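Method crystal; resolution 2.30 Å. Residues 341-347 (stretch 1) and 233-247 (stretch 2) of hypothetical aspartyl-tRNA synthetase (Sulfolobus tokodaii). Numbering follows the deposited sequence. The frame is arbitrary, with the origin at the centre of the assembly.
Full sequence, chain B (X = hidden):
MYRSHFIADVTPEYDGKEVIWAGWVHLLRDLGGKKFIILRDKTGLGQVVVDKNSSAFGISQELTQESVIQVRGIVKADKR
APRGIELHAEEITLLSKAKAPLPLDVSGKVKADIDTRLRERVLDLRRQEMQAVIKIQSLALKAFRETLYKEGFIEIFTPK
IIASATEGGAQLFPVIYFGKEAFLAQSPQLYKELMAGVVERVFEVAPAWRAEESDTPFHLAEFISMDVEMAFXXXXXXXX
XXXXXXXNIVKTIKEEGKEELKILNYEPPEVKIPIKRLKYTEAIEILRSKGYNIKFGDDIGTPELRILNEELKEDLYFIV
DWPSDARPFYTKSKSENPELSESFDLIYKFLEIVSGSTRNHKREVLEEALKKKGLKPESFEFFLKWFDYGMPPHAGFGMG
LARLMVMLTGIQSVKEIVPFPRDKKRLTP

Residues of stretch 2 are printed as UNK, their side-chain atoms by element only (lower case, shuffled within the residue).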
ATOM      1  N   SER B 341       8.991  18.496 -24.240  1.00 58.42           N
ATOM      2  CA  SER B 341       8.864  18.463 -22.788  1.00 56.77           C
ATOM      3  C   SER B 341       9.781  17.448 -22.171  1.00 55.24           C
ATOM      4  O   SER B 341      10.165  16.478 -22.809  1.00 55.36           O
ATOM      5  CB  SER B 341       7.421  18.189 -22.394  1.00 56.67           C
ATOM      6  OG  SER B 341       7.042  16.903 -22.827  1.00 58.45           O
ATOM      7  N   GLU B 342      10.144  17.679 -20.926  1.00 53.98           N
ATOM      8  CA  GLU B 342      11.016  16.765 -20.222  1.00 53.13           C
ATOM      9  C   GLU B 342      10.192  15.598 -19.648  1.00 52.11           C
ATOM     10  O   GLU B 342      10.038  15.454 -18.449  1.00 51.34           O
ATOM     11  CB  GLU B 342      11.830  17.499 -19.151  1.00 53.42           C
ATOM     12  CG  GLU B 342      13.024  18.286 -19.692  1.00 53.71           C
ATOM     13  CD  GLU B 342      13.975  18.833 -18.612  1.00 54.92           C
ATOM     14  OE1 GLU B 342      14.102  18.245 -17.497  1.00 55.59           O
ATOM     15  OE2 GLU B 342      14.611  19.870 -18.883  1.00 55.43           O
ATOM     16  N   SER B 343       9.698  14.745 -20.536  1.00 51.42           N
ATOM     17  CA  SER B 343       8.819  13.658 -20.147  1.00 50.89           C
ATOM     18  C   SER B 343       9.250  12.368 -20.760  1.00 49.86           C
ATOM     19  O   SER B 343      10.045  12.361 -21.687  1.00 49.74           O
ATOM     20  CB  SER B 343       7.412  13.950 -20.617  1.00 50.96           C
ATOM     21  OG  SER B 343       7.427  14.251 -22.003  1.00 53.42           O
ATOM     22  N   PHE B 344       8.716  11.267 -20.223  1.00 49.19           N
ATOM     23  CA  PHE B 344       8.951   9.937 -20.779  1.00 47.09           C
ATOM     24  C   PHE B 344       7.761   9.022 -20.594  1.00 47.29           C
ATOM     25  O   PHE B 344       7.037   9.135 -19.625  1.00 47.41           O
ATOM     26  CB  PHE B 344      10.195   9.310 -20.157  1.00 46.71           C
ATOM     27  CG  PHE B 344      10.029   8.874 -18.721  1.00 43.49           C
ATOM     28  CD1 PHE B 344      10.225   9.771 -17.682  1.00 42.59           C
ATOM     29  CD2 PHE B 344       9.700   7.562 -18.414  1.00 41.67           C
ATOM     30  CE1 PHE B 344      10.077   9.388 -16.357  1.00 42.40           C
ATOM     31  CE2 PHE B 344       9.557   7.156 -17.090  1.00 43.05           C
ATOM     32  CZ  PHE B 344       9.747   8.082 -16.057  1.00 44.03           C
ATOM     33  N   ASP B 345       7.564   8.111 -21.535  1.00 47.23           N
ATOM     34  CA  ASP B 345       6.792   6.896 -21.277  1.00 46.66           C
ATOM     35  C   ASP B 345       7.751   5.714 -21.288  1.00 46.43           C
ATOM     36  O   ASP B 345       8.706   5.710 -22.068  1.00 46.10           O
ATOM     37  CB  ASP B 345       5.712   6.694 -22.335  1.00 46.30           C
ATOM     38  CG  ASP B 345       4.665   7.795 -22.308  1.00 46.60           C
ATOM     39  OD1 ASP B 345       4.843   8.761 -21.559  1.00 47.45           O
ATOM     40  OD2 ASP B 345       3.654   7.812 -23.020  1.00 46.16           O
ATOM     41  N   LEU B 346       7.521   4.732 -20.413  1.00 45.59           N
ATOM     42  CA  LEU B 346       8.187   3.445 -20.571  1.00 45.59           C
ATOM     43  C   LEU B 346       7.233   2.449 -21.190  1.00 45.62           C
ATOM     44  O   LEU B 346       6.182   2.143 -20.608  1.00 45.61           O
ATOM     45  CB  LEU B 346       8.745   2.884 -19.255  1.00 45.68           C
ATOM     46  CG  LEU B 346       9.477   1.528 -19.386  1.00 45.20           C
ATOM     47  CD1 LEU B 346      10.767   1.608 -20.295  1.00 46.26           C
ATOM     48  CD2 LEU B 346       9.826   0.942 -18.059  1.00 41.12           C
ATOM     49  N   ILE B 347       7.617   1.951 -22.369  1.00 45.50           N
ATOM     50  CA  ILE B 347       6.879   0.915 -23.087  1.00 44.69           C
ATOM     51  C   ILE B 347       7.508  -0.455 -22.944  1.00 45.25           C
ATOM     52  O   ILE B 347       8.744  -0.620 -23.126  1.00 46.32           O
ATOM     53  CB  ILE B 347       6.798   1.246 -24.590  1.00 44.61           C
ATOM     54  CG1 ILE B 347       6.505   2.734 -24.821  1.00 43.62           C
ATOM     55  CG2 ILE B 347       5.810   0.302 -25.310  1.00 43.92           C
ATOM     56  CD1 ILE B 347       5.066   3.155 -24.480  1.00 43.15           C
ATOM     57  N   UNK B 233      15.872  16.434  -8.656  1.00 46.47           N
ATOM     58  CA  UNK B 233      15.998  15.360  -9.600  1.00 45.93           C
ATOM     59  C   UNK B 233      15.214  15.858 -10.769  1.00 46.21           C
ATOM     60  O   UNK B 233      14.203  16.578 -10.573  1.00 46.90           O
ATOM     61  c   UNK B 233      15.364  14.092  -9.039  1.00 45.53           C
ATOM     62  N   UNK B 234      15.665  15.512 -11.981  1.00 45.29           N
ATOM     63  CA  UNK B 234      14.853  15.721 -13.169  1.00 44.35           C
ATOM     64  C   UNK B 234      14.506  14.380 -13.741  1.00 43.74           C
ATOM     65  O   UNK B 234      14.762  13.362 -13.090  1.00 42.97           O
ATOM     66  o   UNK B 234      17.670  16.634 -15.387  1.00 48.98           O
ATOM     67  c   UNK B 234      15.548  16.587 -14.198  1.00 45.04           C
ATOM     68  o   UNK B 234      17.035  14.710 -14.651  1.00 44.35           O
ATOM     69  c   UNK B 234      16.822  15.940 -14.779  1.00 45.76           C
ATOM     70  N   UNK B 235      13.969  14.372 -14.961  1.00 43.97           N
ATOM     71  CA  UNK B 235      13.455  13.145 -15.537  1.00 45.44           C
ATOM     72  C   UNK B 235      14.518  12.115 -15.885  1.00 46.18           C
ATOM     73  O   UNK B 235      14.249  10.914 -15.827  1.00 47.19           O
ATOM     74  c   UNK B 235      14.868  15.028 -19.269  1.00 47.39           C
ATOM     75  o   UNK B 235      14.769  14.983 -21.675  1.00 48.33           O
ATOM     76  c   UNK B 235      12.510  13.419 -16.708  1.00 45.62           C
ATOM     77  c   UNK B 235      14.257  14.615 -20.463  1.00 49.38           C
ATOM     78  c   UNK B 235      13.148  13.833 -18.023  1.00 47.25           C
ATOM     79  c   UNK B 235      12.574  13.441 -19.224  1.00 46.96           C
ATOM     80  c   UNK B 235      13.113  13.828 -20.440  1.00 48.38           C
ATOM     81  c   UNK B 235      14.307  14.637 -18.070  1.00 48.86           C
ATOM     82  N   UNK B 236      15.734  12.550 -16.203  1.00 46.77           N
ATOM     83  CA  UNK B 236      16.798  11.584 -16.420  1.00 46.74           C
ATOM     84  C   UNK B 236      17.138  10.854 -15.129  1.00 47.27           C
ATOM     85  O   UNK B 236      17.355   9.642 -15.133  1.00 47.65           O
ATOM     86  c   UNK B 236      18.016  12.234 -17.092  1.00 47.33           C
ATOM     87  o   UNK B 236      17.999  13.958 -18.799  1.00 48.10           O
ATOM     88  n   UNK B 236      17.115  12.002 -19.364  1.00 48.35           N
ATOM     89  c   UNK B 236      17.696  12.809 -18.505  1.00 47.19           C
ATOM     90  N   UNK B 237      17.124  11.567 -14.000  1.00 48.34           N
ATOM     91  CA  UNK B 237      17.424  10.931 -12.704  1.00 48.80           C
ATOM     92  C   UNK B 237      16.454   9.820 -12.313  1.00 48.77           C
ATOM     93  O   UNK B 237      16.870   8.742 -11.858  1.00 48.19           O
ATOM     94  c   UNK B 237      18.558  12.929 -11.696  1.00 51.79           C
ATOM     95  o   UNK B 237      18.286  14.154 -11.582  1.00 51.16           O
ATOM     96  c   UNK B 237      17.434  11.954 -11.578  1.00 49.26           C
ATOM     97  o   UNK B 237      19.742  12.551 -11.914  1.00 55.76           O
ATOM     98  N   UNK B 238      15.158  10.117 -12.462  1.00 48.11           N
ATOM     99  CA  UNK B 238      14.114   9.182 -12.104  1.00 47.41           C
ATOM    100  C   UNK B 238      14.045   8.003 -13.087  1.00 47.29           C
ATOM    101  O   UNK B 238      13.830   6.843 -12.684  1.00 46.49           O
ATOM    102  c   UNK B 238      12.226  10.605 -13.085  1.00 45.93           C
ATOM    103  c   UNK B 238      12.828  10.867 -10.694  1.00 48.23           C
ATOM    104  c   UNK B 238      12.722   9.890 -11.869  1.00 47.60           C
ATOM    105  N   UNK B 239      14.264   8.285 -14.363  1.00 47.43           N
ATOM    106  CA  UNK B 239      14.393   7.192 -15.331  1.00 48.65           C
ATOM    107  C   UNK B 239      15.486   6.185 -14.903  1.00 49.31           C
ATOM    108  O   UNK B 239      15.256   4.968 -14.927  1.00 50.25           O
ATOM    109  s   UNK B 239      13.445   8.355 -19.191  1.00 54.73           S
ATOM    110  c   UNK B 239      14.592   7.720 -16.756  1.00 48.55           C
ATOM    111  c   UNK B 239      14.171  10.049 -19.287  1.00 49.88           C
ATOM    112  c   UNK B 239      13.312   8.102 -17.411  1.00 48.47           C
ATOM    113  N   UNK B 240      16.624   6.687 -14.428  1.00 49.38           N
ATOM    114  CA  UNK B 240      17.672   5.818 -13.863  1.00 50.33           C
ATOM    115  C   UNK B 240      17.315   5.129 -12.545  1.00 49.64           C
ATOM    116  O   UNK B 240      17.827   4.051 -12.230  1.00 49.41           O
ATOM    117  n   UNK B 240      21.422   8.259 -15.572  1.00 59.54           N
ATOM    118  o   UNK B 240      21.611   7.502 -13.439  1.00 59.52           O
ATOM    119  c   UNK B 240      18.935   6.618 -13.633  1.00 49.88           C
ATOM    120  c   UNK B 240      19.848   6.594 -14.795  1.00 54.45           C
ATOM    121  c   UNK B 240      21.046   7.487 -14.553  1.00 59.69           C
ATOM    122  N   UNK B 241      16.485   5.783 -11.739  1.00 49.48           N
ATOM    123  CA  UNK B 241      15.966   5.147 -10.529  1.00 48.16           C
ATOM    124  C   UNK B 241      15.075   3.970 -10.942  1.00 47.78           C
ATOM    125  O   UNK B 241      15.200   2.856 -10.407  1.00 48.08           O
ATOM    126  c   UNK B 241      15.168   6.166  -9.718  1.00 47.90           C
ATOM    127  c   UNK B 241      13.545   6.531  -7.919  1.00 47.71           C
ATOM    128  c   UNK B 241      14.962   6.064  -8.207  1.00 48.46           C
ATOM    129  c   UNK B 241      15.188   4.686  -7.624  1.00 45.54           C
ATOM    130  N   UNK B 242      14.186   4.220 -11.908  1.00 46.33           N
ATOM    131  CA  UNK B 242      13.189   3.235 -12.297  1.00 45.57           C
ATOM    132  C   UNK B 242      13.891   2.024 -12.908  1.00 45.53           C
ATOM    133  O   UNK B 242      13.574   0.897 -12.567  1.00 45.30           O
ATOM    134  c   UNK B 242      10.209   2.333 -13.633  1.00 46.62           C
ATOM    135  c   UNK B 242      11.398   3.047 -14.255  1.00 43.75           C
ATOM    136  c   UNK B 242      12.123   3.866 -13.217  1.00 44.97           C
ATOM    137  c   UNK B 242      10.952   3.945 -15.319  1.00 41.07           C
ATOM    138  N   UNK B 243      14.859   2.275 -13.782  1.00 46.00           N
ATOM    139  CA  UNK B 243      15.738   1.236 -14.325  1.00 46.61           C
ATOM    140  C   UNK B 243      16.199   0.297 -13.210  1.00 46.84           C
ATOM    141  O   UNK B 243      16.037  -0.922 -13.292  1.00 47.42           O
ATOM    142  c   UNK B 243      17.939   3.020 -17.149  1.00 51.83           C
ATOM    143  o   UNK B 243      18.918   3.440 -16.464  1.00 53.37           O
ATOM    144  c   UNK B 243      16.959   1.873 -15.037  1.00 46.60           C
ATOM    145  o   UNK B 243      17.938   3.084 -18.406  1.00 50.55           O
ATOM    146  c   UNK B 243      16.699   2.417 -16.453  1.00 48.14           C
ATOM    147  N   UNK B 244      16.740   0.861 -12.148  1.00 46.58           N
ATOM    148  CA  UNK B 244      17.228   0.037 -11.054  1.00 47.53           C
ATOM    149  C   UNK B 244      16.122  -0.730 -10.325  1.00 46.41           C
ATOM    150  O   UNK B 244      16.320  -1.877  -9.909  1.00 46.49           O
ATOM    151  n   UNK B 244      21.480   3.759  -8.382  1.00 61.44           N
ATOM    152  c   UNK B 244      19.398   1.341 -10.647  1.00 51.93           C
ATOM    153  c   UNK B 244      20.693   2.509  -8.749  1.00 58.32           C
ATOM    154  c   UNK B 244      18.039   0.892 -10.071  1.00 47.97           C
ATOM    155  c   UNK B 244      19.902   2.695 -10.050  1.00 55.52           C
ATOM    156  N   UNK B 245      14.975  -0.065 -10.149  1.00 45.86           N
ATOM    157  CA  UNK B 245      13.753  -0.659  -9.601  1.00 44.11           C
ATOM    158  C   UNK B 245      13.324  -1.883 -10.428  1.00 43.50           C
ATOM    159  O   UNK B 245      13.196  -2.985  -9.911  1.00 42.48           O
ATOM    160  c   UNK B 245      12.908   1.498  -8.509  1.00 43.72           C
ATOM    161  c   UNK B 245      12.617   0.424  -9.574  1.00 44.72           C
ATOM    162  c   UNK B 245      11.212  -0.224  -9.375  1.00 43.16           C
ATOM    163  c   UNK B 245      11.808   2.511  -8.393  1.00 42.57           C
ATOM    164  N   UNK B 246      13.131  -1.669 -11.722  1.00 43.89           N
ATOM    165  CA  UNK B 246      12.647  -2.711 -12.631  1.00 45.08           C
ATOM    166  C   UNK B 246      13.592  -3.879 -12.682  1.00 45.60           C
ATOM    167  O   UNK B 246      13.179  -5.026 -12.748  1.00 46.51           O
ATOM    168  c   UNK B 246      11.413  -0.931 -15.839  1.00 40.79           C
ATOM    169  c   UNK B 246      11.392  -1.191 -14.351  1.00 41.18           C
ATOM    170  c   UNK B 246      12.515  -2.157 -14.035  1.00 45.16           C
ATOM    171  c   UNK B 246      10.081  -1.819 -13.964  1.00 43.24           C
ATOM    172  N   UNK B 247      14.872  -3.567 -12.625  1.00 46.52           N
ATOM    173  CA  UNK B 247      15.906  -4.570 -12.586  1.00 46.41           C
ATOM    174  C   UNK B 247      15.788  -5.399 -11.319  1.00 46.21           C
ATOM    175  O   UNK B 247      15.893  -6.638 -11.355  1.00 46.98           O
ATOM    176  n   UNK B 247      18.776  -5.467 -13.959  1.00 52.46           N
ATOM    177  c   UNK B 247      19.776  -6.300 -13.743  1.00 52.15           C
ATOM    178  n   UNK B 247      20.043  -6.292 -12.450  1.00 52.72           N
ATOM    179  c   UNK B 247      18.409  -4.873 -12.770  1.00 48.83           C
ATOM    180  c   UNK B 247      17.286  -3.901 -12.674  1.00 47.09           C
ATOM    181  c   UNK B 247      19.199  -5.410 -11.818  1.00 48.89           C
TER

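Position 233 carries a single carbon and lies beyond reach of the strand; it is Ala233. At 234 two carbons end in two oxygens, and CB lies 4.0 Å from Glu342 OE1. The carboxylate identifies Asp234, the N-cap of the helix, whose OD1 accepts from the backbone N of 237 at 3.2 Å and, weakly, from the N of 236 at 3.0 Å.

Position 235 has one carbon leading to a six-carbon ring with an oxygen: Tyr235. Its ring lies against the backbone of Glu342, with CD1 3.2 Å from Glu342 C, and Glu342 CB sits over the ring face, 3.8 Å from the centroid. Position 236 has two carbons, the second bearing one oxygen and one nitrogen, and touches nothing on the strand; it is Asn236. Two carbons and two oxygens at 237, also without contact, give Asp237, whose OD1 accepts from Asp234 N at 3.0 Å, so that each aspartate's side chain accepts from the other's backbone N.

At 238 one carbon forks into two, an arrangement that defines Val238; CG2 approaches Phe344 CE1 at 4.1 Å. Position 239 is an unbranched chain of two carbons, a sulfur and a carbon, hence Met239. Its CG stands over the Phe344 ring, 3.4 Å from the centroid, while SD comes within 3.5 Å of Phe344 CG.

Three carbons ending in an oxygen and a nitrogen make 240 the exposed Gln240. Four carbons forked at the second occur at 241, out of reach, and identify Leu241. The same fork occurs at 242, where the CA-to-CB bond points toward the strand and the side chain touches Phe344 and Leu346; this is Leu242, whose CD2 meets Phe344 CE2 at 3.9 Å and Leu346 CD2 at 4.2 Å.

Position 243, three carbons with two terminal oxygens, is Glu243; 244, four carbons in a row ending in nitrogen, is Lys244. At 245 the four carbons fork at the first, one arm being two carbons long: Ile245. None of these three touches the strand. The fork at the second carbon returns at 246, Leu246, whose CD1 packs 3.3 Å from Leu346 CD2. A five-membered ring with two nitrogens ends the stretch at 247, His247, out of reach.

The strand and helix run in nearly the same direction, 20° apart, their axes 9.2 Å apart at closest approach. Alternation along the strand turns Phe344 and Leu346 toward the helix and Ser343 and Asp345 away. Phe344 packs among Tyr235, Val238, Met239 and Leu242, and Leu346 extends the apolar contact to Leu246. With no hydrogen bond crossing between them, the stretches associate through side-chain packing and the CH-pi contact of Glu342 CB with the face of the Tyr235 ring.

Stretch 2, residues 233-247: ADYNDVMQLLEKILH
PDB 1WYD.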